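Local coordinates for protein carbamate kinase (Mycoplasma penetrans, PDB 4AXS) that probably catalyses the reversible transfer of a phosphoryl group from carbamoyl phosphate to ADP, yielding ATP and carbamate, at residues A[197-201]-A[202-206]; A[107-110]-A[111-115]; A[293-296]-A[297-301]; A[40-43]-A[44-48]. All coordinates share one frame; numbering follows the deposited sequence.

Contact 1 (A[197-201]-A[202-206])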
# COMPACT_ATOMS: atom_id res chain seq x y z
N LYS A 197 8.22 -5.43 12.97
CA LYS A 197 9.17 -6.43 13.46
C LYS A 197 8.43 -7.59 14.10
O LYS A 197 8.82 -8.75 13.95
CB LYS A 197 10.22 -5.84 14.42
CG LYS A 197 11.54 -6.64 14.48
CD LYS A 197 11.65 -7.53 15.73
CE LYS A 197 12.41 -6.82 16.84
NZ LYS A 197 12.06 -5.36 16.95
N GLN A 198 7.34 -7.29 14.80
CA GLN A 198 6.53 -8.36 15.38
C GLN A 198 5.93 -9.30 14.33
O GLN A 198 5.98 -10.52 14.51
CB GLN A 198 5.44 -7.79 16.27
CG GLN A 198 4.81 -8.84 17.17
CD GLN A 198 4.63 -8.33 18.59
OE1 GLN A 198 5.61 -7.97 19.26
NE2 GLN A 198 3.38 -8.28 19.06
N ASN A 199 5.37 -8.77 13.25
CA ASN A 199 4.89 -9.65 12.19
C ASN A 199 6.01 -10.55 11.67
O ASN A 199 5.77 -11.70 11.29
CB ASN A 199 4.26 -8.85 11.05
CG ASN A 199 2.88 -8.30 11.41
OD1 ASN A 199 2.68 -7.09 11.46
ND2 ASN A 199 1.94 -9.20 11.66
N VAL A 200 7.23 -10.03 11.66
CA VAL A 200 8.41 -10.80 11.27
C VAL A 200 8.77 -11.84 12.33
O VAL A 200 9.34 -12.88 12.01
CB VAL A 200 9.64 -9.92 11.09
CG1 VAL A 200 10.82 -10.76 10.68
CG2 VAL A 200 9.37 -8.83 10.06
N ASN A 201 8.43 -11.54 13.58
CA ASN A 201 8.61 -12.49 14.67
C ASN A 201 7.69 -13.68 14.46
O ASN A 201 8.11 -14.83 14.58
CB ASN A 201 8.35 -11.81 16.01
CG ASN A 201 9.39 -10.77 16.35
OD1 ASN A 201 9.09 -9.77 16.99
ND2 ASN A 201 10.64 -11.01 15.92
N ASN A 202 6.43 -13.40 14.15
CA ASN A 202 5.58 -14.45 13.62
C ASN A 202 6.27 -14.89 12.33
O ASN A 202 7.28 -14.32 11.94
CB ASN A 202 4.19 -13.92 13.30
CG ASN A 202 3.56 -13.17 14.46
OD1 ASN A 202 2.34 -12.94 14.47
ND2 ASN A 202 4.37 -12.77 15.42
N GLY A 203 5.73 -15.90 11.66
CA GLY A 203 6.35 -16.32 10.42
C GLY A 203 5.81 -15.56 9.22
O GLY A 203 5.72 -16.10 8.12
N CYS A 204 5.44 -14.30 9.42
CA CYS A 204 4.86 -13.55 8.32
C CYS A 204 5.95 -13.01 7.42
O CYS A 204 6.89 -12.37 7.89
CB CYS A 204 3.95 -12.44 8.84
SG CYS A 204 2.48 -13.08 9.71
N VAL A 205 5.84 -13.30 6.13
CA VAL A 205 6.76 -12.74 5.14
C VAL A 205 6.31 -11.32 4.75
O VAL A 205 5.34 -11.14 4.01
CB VAL A 205 6.90 -13.65 3.90
CG1 VAL A 205 5.56 -14.16 3.47
CG2 VAL A 205 7.59 -12.91 2.76
N CYS A 206 7.03 -10.33 5.28
CA CYS A 206 6.64 -8.93 5.26
C CYS A 206 7.35 -8.10 4.21
O CYS A 206 8.58 -8.04 4.19
CB CYS A 206 6.97 -8.30 6.61
SG CYS A 206 6.34 -9.17 8.03
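With chi1 at -52°, Cys206 sets its SG beside its own backbone N, and from there the sulfur reaches back to the last turn of helix 193-201. Val200 answers with CG2, the methyl lying beside its own backbone N and anti to the carbonyl carbon; it meets Cys206 SG at 3.7 Å. The same sulfur touches CB of Asn199 at 3.7 Å, so one thiol bridges two consecutive helical residues. Between these points the chain turns. Asn202 N still gives a regular helical bond to Gln198 O (2.9 Å, 161° at the hydrogen), but Asn202 is the first residue to leave helical backbone angles, its psi swinging to 177°. The next bond spans five residues: Cys204 N reaches Asn199 O at 3.2 Å and is clearly bent. Cys204 CB also lies close to that oxygen, at 3.1 Å, covering the carbonyl as the chain leaves the helix. Beside it the side chain of Asn202 folds back over the helix end, with CB 3.4 Å from Asn199 O. The amide of Asn199 turns to the second subunit, where OD1 is hydrogen-bonded to ND2 of Asn199 of that subunit; Cys204 packs on Ala195 of the same neighbour. Backbone bonds of Val205 to Leu129 and of Cys206 to Val66 take the outgoing chain between two other strands. The arrangement is a tight helix-to-strand turn, here placed at the dimer interface of an amino acid kinase fold, where an interface helix hands over to a strand of the αβα sandwich.

Contact 2 (A[107-110]-A[111-115])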
# COMPACT_ATOMS: atom_id res chain seq x y z
N ILE A 107 3.45 -1.49 -6.95
CA ILE A 107 4.41 -2.58 -6.86
C ILE A 107 4.02 -3.64 -5.81
O ILE A 107 4.21 -4.84 -6.03
CB ILE A 107 5.84 -2.06 -6.58
CG1 ILE A 107 6.30 -1.13 -7.71
CG2 ILE A 107 6.81 -3.23 -6.41
CD1 ILE A 107 7.24 -0.04 -7.26
N GLY A 108 3.49 -3.20 -4.68
CA GLY A 108 3.19 -4.13 -3.61
C GLY A 108 2.17 -5.15 -4.08
O GLY A 108 2.18 -6.31 -3.69
N TYR A 109 1.27 -4.69 -4.94
CA TYR A 109 0.29 -5.57 -5.53
C TYR A 109 0.95 -6.71 -6.31
O TYR A 109 0.64 -7.89 -6.08
CB TYR A 109 -0.66 -4.75 -6.41
CG TYR A 109 -1.42 -5.55 -7.43
CD1 TYR A 109 -2.08 -6.72 -7.08
CD2 TYR A 109 -1.50 -5.12 -8.75
CE1 TYR A 109 -2.80 -7.45 -8.03
CE2 TYR A 109 -2.21 -5.83 -9.69
CZ TYR A 109 -2.85 -6.99 -9.33
OH TYR A 109 -3.54 -7.69 -10.29
N HIS A 110 1.85 -6.37 -7.23
CA HIS A 110 2.51 -7.40 -8.03
C HIS A 110 3.35 -8.35 -7.17
O HIS A 110 3.28 -9.56 -7.32
CB HIS A 110 3.35 -6.77 -9.14
CG HIS A 110 2.56 -6.33 -10.33
ND1 HIS A 110 2.87 -5.20 -11.05
CD2 HIS A 110 1.48 -6.88 -10.93
CE1 HIS A 110 2.01 -5.07 -12.05
NE2 HIS A 110 1.15 -6.07 -12.00
N MET A 111 4.12 -7.81 -6.25
CA MET A 111 4.87 -8.65 -5.33
C MET A 111 3.98 -9.54 -4.46
O MET A 111 4.25 -10.73 -4.32
CB MET A 111 5.84 -7.80 -4.49
CG MET A 111 6.87 -7.05 -5.36
SD MET A 111 8.18 -6.19 -4.45
CE MET A 111 9.10 -7.59 -3.82
N LEU A 112 2.90 -8.97 -3.91
CA LEU A 112 2.01 -9.72 -3.02
C LEU A 112 1.41 -10.95 -3.68
O LEU A 112 1.35 -12.02 -3.08
CB LEU A 112 0.88 -8.83 -2.52
CG LEU A 112 0.33 -9.20 -1.15
CD1 LEU A 112 1.48 -9.30 -0.15
CD2 LEU A 112 -0.69 -8.15 -0.72
N THR A 113 0.96 -10.82 -4.92
CA THR A 113 0.49 -11.99 -5.64
C THR A 113 1.64 -12.99 -5.79
O THR A 113 1.58 -14.12 -5.29
CB THR A 113 -0.01 -11.65 -7.06
OG1 THR A 113 -1.13 -10.78 -6.98
CG2 THR A 113 -0.42 -12.91 -7.78
N ALA A 114 2.70 -12.54 -6.47
CA ALA A 114 3.76 -13.42 -6.92
C ALA A 114 4.39 -14.23 -5.79
O ALA A 114 4.62 -15.44 -5.93
CB ALA A 114 4.81 -12.63 -7.66
N ILE A 115 4.68 -13.57 -4.68
CA ILE A 115 5.39 -14.27 -3.62
C ILE A 115 4.44 -15.18 -2.86
O ILE A 115 4.83 -16.25 -2.38
CB ILE A 115 6.10 -13.29 -2.66
CG1 ILE A 115 6.69 -14.05 -1.48
CG2 ILE A 115 5.12 -12.25 -2.15
CD1 ILE A 115 7.18 -13.15 -0.39
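Ile107 and Met111 lie side by side on one flank of helix 96-121, a long helix of the amino acid kinase fold, and their side chains point the same way, one turn apart. The touching branch of Ile107 is CG2, which meets Met111 SD at 3.8 Å; CG of Met111 rests 3.5 Å from Ile107 O, so the thioether starts out along the helix backbone before its bend at chi3 (69°) turns the methyl aside. This flank faces inward, Met111 packing on Val66 and His68 of strand 64-68. On another flank Tyr109 and Thr113 form a second parallel pair. CG of Tyr109 lies anti to the backbone N, chi1 160°, which leans the ring along the helix toward the following turn, and CE1 comes to 3.9 Å from Thr113 OG1 at an oblique approach. The hydroxyl of Thr113 has its main partner elsewhere, in Gln134 NE2 of the second subunit. His110 points between these flanks, with one ring face covered by Tyr109 CD2, 4.0 Å above the plane and offset toward the rim. Both ring nitrogens are engaged, ND1 with Gln43 OE1 and NE2 with Glu98 OE2 of the second subunit, which fixes the rotation of the imidazole. The helix thus serves the interior and the dimer interface at once. Under the side chains run regular helical bonds from each residue to the one four before it; that from Met111 N to Ile107 O, 3.0 Å long, is almost perfectly straight, 177° at the hydrogen.

Contact 3 (A[293-296]-A[297-301]); sequences PKIK and AAMGF
Apolar contact between side chains is carried by Ile295 and Met299, which cross at a slant one helical turn apart. Ile295 puts CG2 anti to its backbone N, and this methyl meets Met299 SD at 3.6 Å; the CG of Met299 lies 3.3 Å from Ile295 O, so the thioether passes over the carbonyl before bending at chi3 (61°). Met299 also packs on helix 274-282, against Val274, Leu277 and Ile281, while Ile295 also reaches Phe286 and Ile312. The two alanine methyls lie close to backbone oxygens one turn back, as helical geometry brings them. Ala297 CB sits 3.2 Å from Pro293 O, and Ala298 CB is equally near Lys294 O. Outward, Ala297 touches Asp233 and Phe234 of helix 232-242, and Ala298 touches Ala310 of strand 309-313.

The hydrogen bonds are those of a continuous alpha helix. Ala297 N to Pro293 O (2.9 Å) and Gly300 N to Lys296 O (2.8 Å) are fairly straight, whereas Ala298 N bonds to Lys294 O with a markedly bent 143° at the hydrogen. Charge enters with Lys294, whose NZ is hydrogen-bonded to Ser290 O; its ion pairs with Asp233 and with a bound sulfate, probably from the crystallisation liquor, are long and weak. Such a helix, lying beside helix 232-242 and against strand 309-313, is part of the helical layer that flanks the central sheet in the αβα sandwich of the amino acid kinase fold.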
# COMPACT_ATOMS: atom_id res chain seq x y z
N PRO A 293 26.21 3.93 -2.77
CA PRO A 293 25.13 3.85 -1.77
C PRO A 293 24.88 2.44 -1.29
O PRO A 293 24.58 2.26 -0.11
CB PRO A 293 23.91 4.37 -2.55
CG PRO A 293 24.46 5.25 -3.59
CD PRO A 293 25.75 4.58 -4.01
N LYS A 294 24.98 1.45 -2.19
CA LYS A 294 24.76 0.05 -1.82
C LYS A 294 25.87 -0.43 -0.91
O LYS A 294 25.64 -1.13 0.09
CB LYS A 294 24.69 -0.84 -3.05
CG LYS A 294 23.88 -0.28 -4.20
CD LYS A 294 23.95 -1.21 -5.41
CE LYS A 294 22.57 -1.37 -6.03
NZ LYS A 294 21.94 -0.05 -6.32
N ILE A 295 27.09 -0.05 -1.26
CA ILE A 295 28.25 -0.36 -0.45
C ILE A 295 28.10 0.25 0.93
O ILE A 295 28.17 -0.45 1.95
CB ILE A 295 29.52 0.20 -1.11
CG1 ILE A 295 29.81 -0.54 -2.42
CG2 ILE A 295 30.71 0.14 -0.15
CD1 ILE A 295 29.88 -2.04 -2.26
N LYS A 296 27.90 1.56 0.95
CA LYS A 296 27.79 2.29 2.20
C LYS A 296 26.68 1.71 3.08
O LYS A 296 26.89 1.42 4.27
CB LYS A 296 27.54 3.76 1.92
CG LYS A 296 28.75 4.50 1.36
CD LYS A 296 28.36 5.88 0.82
CE LYS A 296 29.42 6.93 1.13
NZ LYS A 296 29.06 8.26 0.55
N ALA A 297 25.50 1.53 2.50
CA ALA A 297 24.39 0.88 3.21
C ALA A 297 24.75 -0.52 3.71
O ALA A 297 24.31 -0.93 4.78
CB ALA A 297 23.13 0.83 2.33
N ALA A 298 25.54 -1.26 2.94
CA ALA A 298 25.96 -2.59 3.38
C ALA A 298 26.91 -2.48 4.57
O ALA A 298 26.90 -3.33 5.46
CB ALA A 298 26.62 -3.34 2.24
N MET A 299 27.72 -1.42 4.57
CA MET A 299 28.65 -1.16 5.66
C MET A 299 27.87 -0.79 6.93
O MET A 299 28.11 -1.35 8.01
CB MET A 299 29.63 -0.04 5.26
CG MET A 299 30.60 -0.48 4.16
SD MET A 299 31.57 0.78 3.28
CE MET A 299 32.55 1.57 4.55
N GLY A 300 26.93 0.14 6.77
CA GLY A 300 26.14 0.61 7.90
C GLY A 300 25.48 -0.51 8.67
O GLY A 300 25.22 -0.37 9.87
N PHE A 301 25.21 -1.62 8.00
CA PHE A 301 24.49 -2.73 8.62
C PHE A 301 25.41 -3.71 9.34
O PHE A 301 25.13 -4.10 10.48
CB PHE A 301 23.62 -3.46 7.58
CG PHE A 301 23.10 -4.80 8.07
CD1 PHE A 301 22.12 -4.86 9.05
CD2 PHE A 301 23.59 -5.98 7.53
CE1 PHE A 301 21.65 -6.08 9.50
CE2 PHE A 301 23.12 -7.20 7.97
CZ PHE A 301 22.14 -7.25 8.95

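Contact 4 (A[40-43]-A[44-48])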
# COMPACT_ATOMS: atom_id res chain seq x y z
N PRO A 40 3.46 -2.30 -16.40
CA PRO A 40 2.81 -3.31 -15.56
C PRO A 40 2.96 -4.67 -16.23
O PRO A 40 3.34 -5.66 -15.59
CB PRO A 40 1.33 -2.89 -15.57
CG PRO A 40 1.34 -1.45 -15.96
CD PRO A 40 2.52 -1.27 -16.86
N SER A 41 2.69 -4.69 -17.53
CA SER A 41 2.70 -5.92 -18.30
C SER A 41 3.87 -6.77 -17.87
O SER A 41 3.67 -7.91 -17.43
CB SER A 41 2.78 -5.63 -19.80
OG SER A 41 1.60 -5.01 -20.30
N GLN A 42 5.08 -6.22 -17.97
CA GLN A 42 6.31 -6.97 -17.72
C GLN A 42 6.70 -7.02 -16.24
O GLN A 42 7.35 -7.97 -15.79
CB GLN A 42 7.47 -6.45 -18.57
CG GLN A 42 8.00 -5.08 -18.18
CD GLN A 42 9.22 -4.65 -19.01
OE1 GLN A 42 10.36 -4.72 -18.54
NE2 GLN A 42 8.98 -4.20 -20.24
N GLN A 43 6.31 -5.99 -15.48
CA GLN A 43 6.53 -5.98 -14.04
C GLN A 43 5.87 -7.22 -13.44
O GLN A 43 6.46 -7.89 -12.58
CB GLN A 43 5.98 -4.69 -13.39
CG GLN A 43 6.35 -4.53 -11.90
CD GLN A 43 5.86 -3.22 -11.27
OE1 GLN A 43 4.66 -3.05 -11.00
NE2 GLN A 43 6.78 -2.31 -10.99
N LYS A 44 4.66 -7.53 -13.90
CA LYS A 44 4.00 -8.76 -13.50
C LYS A 44 4.85 -9.99 -13.85
O LYS A 44 4.97 -10.93 -13.07
CB LYS A 44 2.60 -8.87 -14.12
CG LYS A 44 1.56 -9.48 -13.19
CD LYS A 44 0.17 -9.46 -13.83
CE LYS A 44 0.01 -8.22 -14.72
NZ LYS A 44 -1.41 -7.94 -15.12
N GLU A 45 5.45 -9.97 -15.04
CA GLU A 45 6.47 -10.98 -15.41
C GLU A 45 7.74 -11.01 -14.58
O GLU A 45 8.09 -12.02 -13.98
CB GLU A 45 6.90 -10.80 -16.85
CG GLU A 45 6.87 -12.09 -17.63
CD GLU A 45 5.63 -12.93 -17.31
OE1 GLU A 45 4.52 -12.54 -17.74
OE2 GLU A 45 5.76 -13.96 -16.62
N LEU A 46 8.45 -9.88 -14.54
CA LEU A 46 9.75 -9.81 -13.87
C LEU A 46 9.62 -10.29 -12.42
O LEU A 46 10.44 -11.06 -11.94
CB LEU A 46 10.29 -8.37 -13.93
CG LEU A 46 11.08 -7.95 -15.18
CD1 LEU A 46 10.71 -8.74 -16.43
CD2 LEU A 46 10.93 -6.47 -15.44
N VAL A 47 8.58 -9.85 -11.73
CA VAL A 47 8.50 -10.09 -10.30
C VAL A 47 8.47 -11.58 -9.92
O VAL A 47 8.77 -11.94 -8.78
CB VAL A 47 7.31 -9.31 -9.65
CG1 VAL A 47 5.95 -9.85 -10.14
CG2 VAL A 47 7.40 -9.37 -8.14
N LYS A 48 8.14 -12.45 -10.87
CA LYS A 48 8.06 -13.88 -10.56
C LYS A 48 9.42 -14.37 -10.07
O LYS A 48 9.49 -15.09 -9.07
CB LYS A 48 7.64 -14.72 -11.76
CG LYS A 48 6.65 -14.08 -12.72
CD LYS A 48 5.22 -14.19 -12.24
CE LYS A 48 4.26 -14.03 -13.41
NZ LYS A 48 4.45 -15.13 -14.40
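The amide of Gln42 meets Leu46 with its oxygen end, OE1 lying 3.6 Å from CD2, and the two side chains run side by side in the same direction along helix 40-46, a short helix that follows the first strand of the amino acid kinase fold. The other carboxamide, that of Gln43, is held by His110 through OE1, and its side chain packs on Tyr106. Gln42 holds CG between its backbone N and carbonyl carbon, chi1 70°, and continues extended, which carries the amide alongside the leucine. The other methyl of Leu46, CD1, rests 3.5 Å from Gln42 O. Leu46 N bonds to that oxygen, at a modelled length too short to be taken literally. At the start of the helix Lys44 N gives a nearly straight bond to Pro40 O (2.8 Å, 176°), and Asn39, the residue before Pro40, accepts a bond from Gln42 N through OD1. Val47 N reaches Gln43 O at 3.0 Å, and its CG1 comes to 3.2 Å from the same oxygen. Pro40 packs on Leu93 of the second subunit. The carboxylate of Glu45 takes Lys48 NZ in a salt bridge on the syn side of OE2, at 2.8 Å and 29° out of its plane.

How the contacts relate
Contacts 2 and 4 are close neighbours, with centres 9 Å apart. His110 CD2 packs on Lys44 CG at 3.4 Å, Ile107 CG1 on Gln43 NE2 at 3.5 Å and Met111 CG on Val47 CG2 at 3.7 Å. Further along helix 96-121, Ile115 CD1 meets Val205 CG2 of contact 1, whose centre is about 17 Å from that of contact 2. These three contacts all reach the second subunit. Contact 3 stands apart, its centre 24 to 28 Å from the others, on the opposite side of the chain's centre from contacts 2 and 4, and the sulfate lies about 4 Å from its Lys294 side chain.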